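Local coordinates for aminotransferase, class III (Deinococcus radiodurans, PDB 3I4J), which probably acts as a pyridoxal-phosphate-dependent transaminase of class III, moving amino groups between substrates, at residues 123-128 against 159-164; 191-196 against 227-232. The protein carries 1 engineered substitution. All blocks are in the same frame, centred on the assembly; numbering follows the deposited sequence.

Contact 1: residues 123-128 against 159-164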
ATOM      1  N   LYS C 123       1.564  24.658  -9.257  1.00 20.95           N
ATOM      2  CA  LYS C 123       1.704  24.762  -7.810  1.00 20.31           C
ATOM      3  C   LYS C 123       0.583  24.115  -7.010  1.00 21.28           C
ATOM      4  O   LYS C 123      -0.589  24.172  -7.386  1.00 19.41           O
ATOM      5  CB  LYS C 123       1.828  26.231  -7.399  1.00 20.40           C
ATOM      6  CG  LYS C 123       3.006  26.938  -8.047  1.00 20.16           C
ATOM      7  CD  LYS C 123       2.998  28.435  -7.761  1.00 22.36           C
ATOM      8  CE  LYS C 123       4.160  29.129  -8.457  1.00 23.58           C
ATOM      9  NZ  LYS C 123       4.130  30.625  -8.269  1.00 24.11           N
ATOM     10  N   VAL C 124       0.957  23.486  -5.898  1.00 18.73           N
ATOM     11  CA  VAL C 124      -0.014  22.861  -5.017  1.00 19.32           C
ATOM     12  C   VAL C 124       0.131  23.528  -3.659  1.00 19.89           C
ATOM     13  O   VAL C 124       1.109  23.321  -2.949  1.00 19.98           O
ATOM     14  CB  VAL C 124       0.224  21.345  -4.853  1.00 18.87           C
ATOM     15  CG1 VAL C 124      -0.819  20.763  -3.898  1.00 20.09           C
ATOM     16  CG2 VAL C 124       0.141  20.649  -6.208  1.00 19.82           C
ATOM     17  N   ILE C 125      -0.836  24.368  -3.319  1.00 18.15           N
ATOM     18  CA  ILE C 125      -0.803  25.055  -2.044  1.00 17.56           C
ATOM     19  C   ILE C 125      -1.234  24.111  -0.937  1.00 17.25           C
ATOM     20  O   ILE C 125      -2.228  23.401  -1.080  1.00 18.87           O
ATOM     21  CB  ILE C 125      -1.765  26.261  -2.028  1.00 17.49           C
ATOM     22  CG1 ILE C 125      -1.344  27.273  -3.095  1.00 19.22           C
ATOM     23  CG2 ILE C 125      -1.774  26.903  -0.634  1.00 17.38           C
ATOM     24  CD1 ILE C 125      -2.334  28.401  -3.301  1.00 22.14           C
ATOM     25  N   THR C 126      -0.460  24.081   0.145  1.00 18.21           N
ATOM     26  CA  THR C 126      -0.804  23.286   1.311  1.00 17.96           C
ATOM     27  C   THR C 126      -0.741  24.248   2.492  1.00 18.37           C
ATOM     28  O   THR C 126      -0.236  25.361   2.366  1.00 21.26           O
ATOM     29  CB  THR C 126       0.136  22.068   1.521  1.00 17.64           C
ATOM     30  OG1 THR C 126       1.498  22.498   1.584  1.00 20.78           O
ATOM     31  CG2 THR C 126      -0.044  21.074   0.369  1.00 19.66           C
ATOM     32  N   ARG C 127      -1.238  23.821   3.639  1.00 19.02           N
ATOM     33  CA  ARG C 127      -1.309  24.702   4.798  1.00 20.01           C
ATOM     34  C   ARG C 127      -0.509  24.243   6.010  1.00 21.49           C
ATOM     35  O   ARG C 127      -0.499  23.061   6.347  1.00 22.02           O
ATOM     36  CB  ARG C 127      -2.785  24.849   5.174  1.00 19.96           C
ATOM     37  CG  ARG C 127      -3.121  25.878   6.235  1.00 18.65           C
ATOM     38  CD  ARG C 127      -4.627  25.819   6.516  1.00 19.70           C
ATOM     39  NE  ARG C 127      -5.005  24.489   6.993  1.00 19.66           N
ATOM     40  CZ  ARG C 127      -6.247  24.017   7.032  1.00 19.14           C
ATOM     41  NH1 ARG C 127      -7.265  24.763   6.622  1.00 16.85           N
ATOM     42  NH2 ARG C 127      -6.471  22.787   7.477  1.00 18.09           N
ATOM     43  N   VAL C 128       0.155  25.193   6.661  1.00 22.65           N
ATOM     44  CA  VAL C 128       0.929  24.906   7.861  1.00 23.32           C
ATOM     45  C   VAL C 128      -0.066  24.360   8.890  1.00 25.48           C
ATOM     46  O   VAL C 128      -1.182  24.871   9.014  1.00 23.27           O
ATOM     47  CB  VAL C 128       1.587  26.197   8.420  1.00 23.79           C
ATOM     48  CG1 VAL C 128       2.311  25.898   9.723  1.00 24.92           C
ATOM     49  CG2 VAL C 128       2.556  26.779   7.399  1.00 21.29           C
ATOM     50  N   ALA C 159       6.958  24.803  -6.290  1.00 22.97           N
ATOM     51  CA  ALA C 159       5.665  24.183  -6.557  1.00 22.49           C
ATOM     52  C   ALA C 159       4.851  23.966  -5.291  1.00 20.50           C
ATOM     53  O   ALA C 159       3.676  23.595  -5.359  1.00 20.82           O
ATOM     54  CB  ALA C 159       5.869  22.842  -7.274  1.00 23.36           C
ATOM     55  N   TRP C 160       5.460  24.209  -4.136  1.00 20.07           N
ATOM     56  CA  TRP C 160       4.765  23.972  -2.882  1.00 19.76           C
ATOM     57  C   TRP C 160       4.671  25.145  -1.916  1.00 21.29           C
ATOM     58  O   TRP C 160       5.258  25.123  -0.836  1.00 20.71           O
ATOM     59  CB  TRP C 160       5.388  22.755  -2.183  1.00 20.46           C
ATOM     60  CG  TRP C 160       5.389  21.537  -3.058  1.00 20.75           C
ATOM     61  CD1 TRP C 160       6.328  21.194  -3.994  1.00 21.32           C
ATOM     62  CD2 TRP C 160       4.345  20.558  -3.164  1.00 22.17           C
ATOM     63  NE1 TRP C 160       5.928  20.071  -4.678  1.00 22.63           N
ATOM     64  CE2 TRP C 160       4.715  19.660  -4.191  1.00 22.03           C
ATOM     65  CE3 TRP C 160       3.131  20.356  -2.494  1.00 21.66           C
ATOM     66  CZ2 TRP C 160       3.913  18.576  -4.564  1.00 22.83           C
ATOM     67  CZ3 TRP C 160       2.334  19.277  -2.864  1.00 22.22           C
ATOM     68  CH2 TRP C 160       2.730  18.402  -3.891  1.00 21.99           C
ATOM     69  N   PRO C 161       3.915  26.190  -2.298  1.00 21.29           N
ATOM     70  CA  PRO C 161       3.750  27.365  -1.439  1.00 21.37           C
ATOM     71  C   PRO C 161       2.927  26.979  -0.209  1.00 20.39           C
ATOM     72  O   PRO C 161       2.116  26.058  -0.262  1.00 19.75           O
ATOM     73  CB  PRO C 161       3.033  28.361  -2.348  1.00 22.16           C
ATOM     74  CG  PRO C 161       2.241  27.486  -3.256  1.00 24.26           C
ATOM     75  CD  PRO C 161       3.208  26.366  -3.577  1.00 22.51           C
ATOM     76  N   LYS C 162       3.140  27.689   0.891  1.00 19.87           N
ATOM     77  CA  LYS C 162       2.440  27.393   2.133  1.00 20.41           C
ATOM     78  C   LYS C 162       1.473  28.472   2.596  1.00 21.15           C
ATOM     79  O   LYS C 162       1.794  29.659   2.574  1.00 23.57           O
ATOM     80  CB  LYS C 162       3.463  27.131   3.241  1.00 21.61           C
ATOM     81  CG  LYS C 162       4.281  25.855   3.038  1.00 23.78           C
ATOM     82  CD  LYS C 162       3.408  24.626   3.213  1.00 27.18           C
ATOM     83  CE  LYS C 162       4.228  23.339   3.204  1.00 31.97           C
ATOM     84  NZ  LYS C 162       3.382  22.147   3.528  1.00 31.50           N
ATOM     85  N   LEU C 163       0.289  28.039   3.015  1.00 21.25           N
ATOM     86  CA  LEU C 163      -0.740  28.934   3.528  1.00 21.76           C
ATOM     87  C   LEU C 163      -0.581  28.906   5.048  1.00 21.64           C
ATOM     88  O   LEU C 163      -0.248  27.864   5.626  1.00 20.53           O
ATOM     89  CB  LEU C 163      -2.138  28.421   3.156  1.00 21.38           C
ATOM     90  CG  LEU C 163      -3.322  29.284   3.604  1.00 22.22           C
ATOM     91  CD1 LEU C 163      -3.346  30.558   2.762  1.00 23.06           C
ATOM     92  CD2 LEU C 163      -4.631  28.514   3.436  1.00 21.00           C
ATOM     93  N   PRO C 164      -0.809  30.048   5.719  1.00 22.28           N
ATOM     94  CA  PRO C 164      -0.676  30.093   7.177  1.00 22.19           C
ATOM     95  C   PRO C 164      -1.637  29.152   7.905  1.00 22.97           C
ATOM     96  O   PRO C 164      -2.707  28.811   7.395  1.00 21.25           O
ATOM     97  CB  PRO C 164      -0.967  31.560   7.506  1.00 23.05           C
ATOM     98  CG  PRO C 164      -0.499  32.276   6.280  1.00 24.33           C
ATOM     99  CD  PRO C 164      -1.024  31.398   5.172  1.00 23.40           C
TER
HETATM  100  O   HOH W   1       2.521  23.326  -0.625  1.00 19.20           O
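Thr126 and Arg127 pair in parallel with Lys162 and Leu163 at one margin of the mixed seven-stranded sheet in this class-III aminotransferase; within the chain, strand 162-163 is its outermost strand on this side. The backbone ladder runs from Val124 N, which donates to Ala159 O, through Thr126 N to Pro161 O and Leu163 N to Thr126 O (2.8 Å), to Val128 N on Leu163 O. The Thr126 N to Pro161 O link is the longest, at 3.3 Å. Beside it sits a water that donates to Val124 O and Pro161 O and accepts from Thr126 OG1 (2.6 Å). OG1 in turn accepts from Lys162 NZ at 2.7 Å. The threonine hydroxyl stands between its own N and carbonyl carbon (chi1 55°), and the lysine chain, bent at chi2 (-69°), brings CD to 3.3 Å from OG1. Val124 lies over one face of the Trp160 six-membered ring, its CB 4.0 Å from the centroid in a CH-pi contact, while the indole NE1 bonds to Leu154 O. Among the residues turned to the other side, Ile125 CG1 meets Pro161 CG at 3.6 Å, and Ile125 reaches on to helix 178-186. Arg127 crosses Leu163 obliquely, its CG and CD near Leu163 CD2, and carries its guanidinium to Tyr213 and Tyr214. Direct backbone bonds thus join the segments from Val124 to Val128, and the water adds a bridge; one hydroxyl gives to that water and takes from the ammonium, whose positive charge would probably polarise it and strengthen its bond to the water.

Contact 2: residues 191-196 against 227-232; sequences VAAFMA and IFIADE
Phe194 and Ala196 each give their N-H to the neighbouring strand, Phe194 N to Ile227 O at 2.9 Å and Ala196 N to Ile229 O at 3.1 Å. In return Ile229 N bonds to Phe194 O, nearly straight at 174°, and Asp231 N reaches Ala196 O at 2.8 Å from above the carbonyl plane, 42° out of it. Weaker CA-H...O contacts fill in, such as Met195 CA to Ile229 O. The apolar contacts fall on two faces. On one, Met195 CG rests 3.8 Å from Ile229 CG2, with SD following, and Ala193 CB lies against Ile227 CB. On the other, Phe194 and Phe228 lie side by side, pointing the same way; CD2 of Phe194 touches CD1 of Phe228 at 3.9 Å, and the Phe228 ring also turns an edge to Phe194 O. Both rings reach Val217 of helix 213-224. An alanine in place of Phe228 would probably open a gap beneath that helix and deprive the Phe194 ring of its aromatic neighbour on this strand. The backbone amides described are therefore paired in a parallel ladder, with aromatic packing joining the two strands to the helix of their beta-alpha-beta unit.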
ATOM      1  N   VAL C 191      -0.994  28.309 -10.278  1.00 22.46           N
ATOM      2  CA  VAL C 191      -1.487  27.362  -9.279  1.00 22.38           C
ATOM      3  C   VAL C 191      -2.448  26.292  -9.785  1.00 22.05           C
ATOM      4  O   VAL C 191      -3.437  26.582 -10.460  1.00 23.06           O
ATOM      5  CB  VAL C 191      -2.165  28.107  -8.109  1.00 20.80           C
ATOM      6  CG1 VAL C 191      -2.608  27.119  -7.038  1.00 22.30           C
ATOM      7  CG2 VAL C 191      -1.203  29.123  -7.531  1.00 21.77           C
ATOM      8  N   ALA C 192      -2.161  25.045  -9.418  1.00 20.56           N
ATOM      9  CA  ALA C 192      -2.991  23.927  -9.827  1.00 20.18           C
ATOM     10  C   ALA C 192      -4.032  23.549  -8.781  1.00 20.69           C
ATOM     11  O   ALA C 192      -5.158  23.192  -9.118  1.00 20.73           O
ATOM     12  CB  ALA C 192      -2.110  22.711 -10.139  1.00 19.06           C
ATOM     13  N   ALA C 193      -3.670  23.628  -7.506  1.00 20.16           N
ATOM     14  CA  ALA C 193      -4.614  23.226  -6.470  1.00 18.47           C
ATOM     15  C   ALA C 193      -4.290  23.736  -5.079  1.00 16.63           C
ATOM     16  O   ALA C 193      -3.244  24.338  -4.841  1.00 18.40           O
ATOM     17  CB  ALA C 193      -4.695  21.687  -6.429  1.00 20.70           C
ATOM     18  N   PHE C 194      -5.230  23.489  -4.175  1.00 18.27           N
ATOM     19  CA  PHE C 194      -5.093  23.812  -2.763  1.00 17.28           C
ATOM     20  C   PHE C 194      -5.560  22.554  -2.060  1.00 19.47           C
ATOM     21  O   PHE C 194      -6.691  22.099  -2.275  1.00 19.20           O
ATOM     22  CB  PHE C 194      -5.987  24.979  -2.335  1.00 17.93           C
ATOM     23  CG  PHE C 194      -6.083  25.141  -0.838  1.00 19.49           C
ATOM     24  CD1 PHE C 194      -4.938  25.360  -0.072  1.00 21.28           C
ATOM     25  CD2 PHE C 194      -7.309  25.033  -0.189  1.00 20.36           C
ATOM     26  CE1 PHE C 194      -5.013  25.466   1.321  1.00 20.14           C
ATOM     27  CE2 PHE C 194      -7.393  25.138   1.202  1.00 20.78           C
ATOM     28  CZ  PHE C 194      -6.241  25.354   1.956  1.00 22.35           C
ATOM     29  N   MET C 195      -4.689  21.980  -1.236  1.00 17.68           N
ATOM     30  CA  MET C 195      -5.024  20.768  -0.506  1.00 18.29           C
ATOM     31  C   MET C 195      -4.935  21.022   0.995  1.00 17.89           C
ATOM     32  O   MET C 195      -3.983  21.639   1.477  1.00 19.32           O
ATOM     33  CB  MET C 195      -4.070  19.622  -0.909  1.00 18.23           C
ATOM     34  CG  MET C 195      -4.373  18.277  -0.233  1.00 19.95           C
ATOM     35  SD  MET C 195      -3.426  16.866  -0.931  1.00 17.59           S
ATOM     36  CE  MET C 195      -1.762  17.377  -0.606  1.00 23.36           C
ATOM     37  N   ALA C 196      -5.938  20.552   1.733  1.00 18.23           N
ATOM     38  CA  ALA C 196      -5.956  20.722   3.180  1.00 18.34           C
ATOM     39  C   ALA C 196      -6.796  19.671   3.890  1.00 19.23           C
ATOM     40  O   ALA C 196      -7.733  19.114   3.316  1.00 17.60           O
ATOM     41  CB  ALA C 196      -6.483  22.117   3.539  1.00 20.33           C
ATOM     42  N   ILE C 227      -8.041  23.478  -8.300  1.00 19.29           N
ATOM     43  CA  ILE C 227      -8.668  22.282  -7.752  1.00 20.14           C
ATOM     44  C   ILE C 227      -8.589  22.277  -6.227  1.00 19.54           C
ATOM     45  O   ILE C 227      -7.511  22.437  -5.658  1.00 20.32           O
ATOM     46  CB  ILE C 227      -7.967  21.001  -8.286  1.00 19.70           C
ATOM     47  CG1 ILE C 227      -8.173  20.879  -9.802  1.00 20.63           C
ATOM     48  CG2 ILE C 227      -8.507  19.768  -7.575  1.00 19.19           C
ATOM     49  CD1 ILE C 227      -9.609  20.637 -10.212  1.00 23.10           C
ATOM     50  N   PHE C 228      -9.733  22.102  -5.574  1.00 18.90           N
ATOM     51  CA  PHE C 228      -9.782  22.056  -4.118  1.00 19.22           C
ATOM     52  C   PHE C 228      -9.759  20.583  -3.701  1.00 18.28           C
ATOM     53  O   PHE C 228     -10.675  19.808  -4.006  1.00 17.68           O
ATOM     54  CB  PHE C 228     -11.049  22.765  -3.619  1.00 17.68           C
ATOM     55  CG  PHE C 228     -11.250  22.715  -2.125  1.00 19.46           C
ATOM     56  CD1 PHE C 228     -10.178  22.535  -1.249  1.00 18.81           C
ATOM     57  CD2 PHE C 228     -12.523  22.898  -1.590  1.00 18.48           C
ATOM     58  CE1 PHE C 228     -10.379  22.540   0.133  1.00 21.18           C
ATOM     59  CE2 PHE C 228     -12.732  22.905  -0.214  1.00 19.84           C
ATOM     60  CZ  PHE C 228     -11.658  22.726   0.651  1.00 20.82           C
ATOM     61  N   ILE C 229      -8.675  20.192  -3.036  1.00 18.11           N
ATOM     62  CA  ILE C 229      -8.512  18.814  -2.588  1.00 16.77           C
ATOM     63  C   ILE C 229      -8.696  18.746  -1.081  1.00 15.79           C
ATOM     64  O   ILE C 229      -8.008  19.441  -0.344  1.00 15.75           O
ATOM     65  CB  ILE C 229      -7.097  18.276  -2.922  1.00 18.30           C
ATOM     66  CG1 ILE C 229      -6.822  18.406  -4.425  1.00 20.76           C
ATOM     67  CG2 ILE C 229      -6.984  16.816  -2.496  1.00 20.40           C
ATOM     68  CD1 ILE C 229      -5.372  18.126  -4.816  1.00 21.42           C
ATOM     69  N   ALA C 230      -9.633  17.920  -0.626  1.00 15.69           N
ATOM     70  CA  ALA C 230      -9.862  17.756   0.801  1.00 16.36           C
ATOM     71  C   ALA C 230      -9.189  16.459   1.236  1.00 18.10           C
ATOM     72  O   ALA C 230      -9.556  15.376   0.772  1.00 18.27           O
ATOM     73  CB  ALA C 230     -11.348  17.692   1.106  1.00 18.00           C
ATOM     74  N   ASP C 231      -8.193  16.581   2.107  1.00 17.44           N
ATOM     75  CA  ASP C 231      -7.480  15.415   2.617  1.00 18.26           C
ATOM     76  C   ASP C 231      -8.266  14.919   3.822  1.00 17.18           C
ATOM     77  O   ASP C 231      -8.128  15.444   4.933  1.00 18.42           O
ATOM     78  CB  ASP C 231      -6.054  15.798   3.033  1.00 19.71           C
ATOM     79  CG  ASP C 231      -5.263  14.611   3.561  1.00 22.17           C
ATOM     80  OD1 ASP C 231      -5.879  13.574   3.860  1.00 23.20           O
ATOM     81  OD2 ASP C 231      -4.027  14.722   3.694  1.00 23.56           O
ATOM     82  N   GLU C 232      -9.110  13.917   3.585  1.00 18.42           N
ATOM     83  CA  GLU C 232      -9.951  13.342   4.629  1.00 17.38           C
ATOM     84  C   GLU C 232      -9.446  11.970   5.060  1.00 19.33           C
ATOM     85  O   GLU C 232     -10.204  11.175   5.615  1.00 17.82           O
ATOM     86  CB  GLU C 232     -11.392  13.217   4.127  1.00 20.08           C
ATOM     87  CG  GLU C 232     -12.035  14.549   3.752  1.00 20.46           C
ATOM     88  CD  GLU C 232     -13.048  15.041   4.774  1.00 20.13           C
ATOM     89  OE1 GLU C 232     -13.148  14.449   5.872  1.00 21.09           O
ATOM     90  OE2 GLU C 232     -13.749  16.035   4.477  1.00 20.63           O
TER

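Following the chain from the N terminus, strand 123-127 comes first, and a long excursion, partly unmodelled and with no helix or strand in what is modelled, returns at 159-164 to close contact 1. Helices 172-176 and 178-186 then lead to strand 191-196, where contact 2 opens; helix 213-224 carries the chain over to 227-232, which closes it. The two loops run in series and neither nest nor cross. In space they join directly, since strands 123-127 and 191-196 are neighbours: Lys123 O and Ala192 N, like Ile125 O and Met195 N, probably hydrogen-bond. Each contact pairs two strands, and these bonds join the pairs, giving four adjacent parallel strands from edge strand 162-163 inward to 227-231.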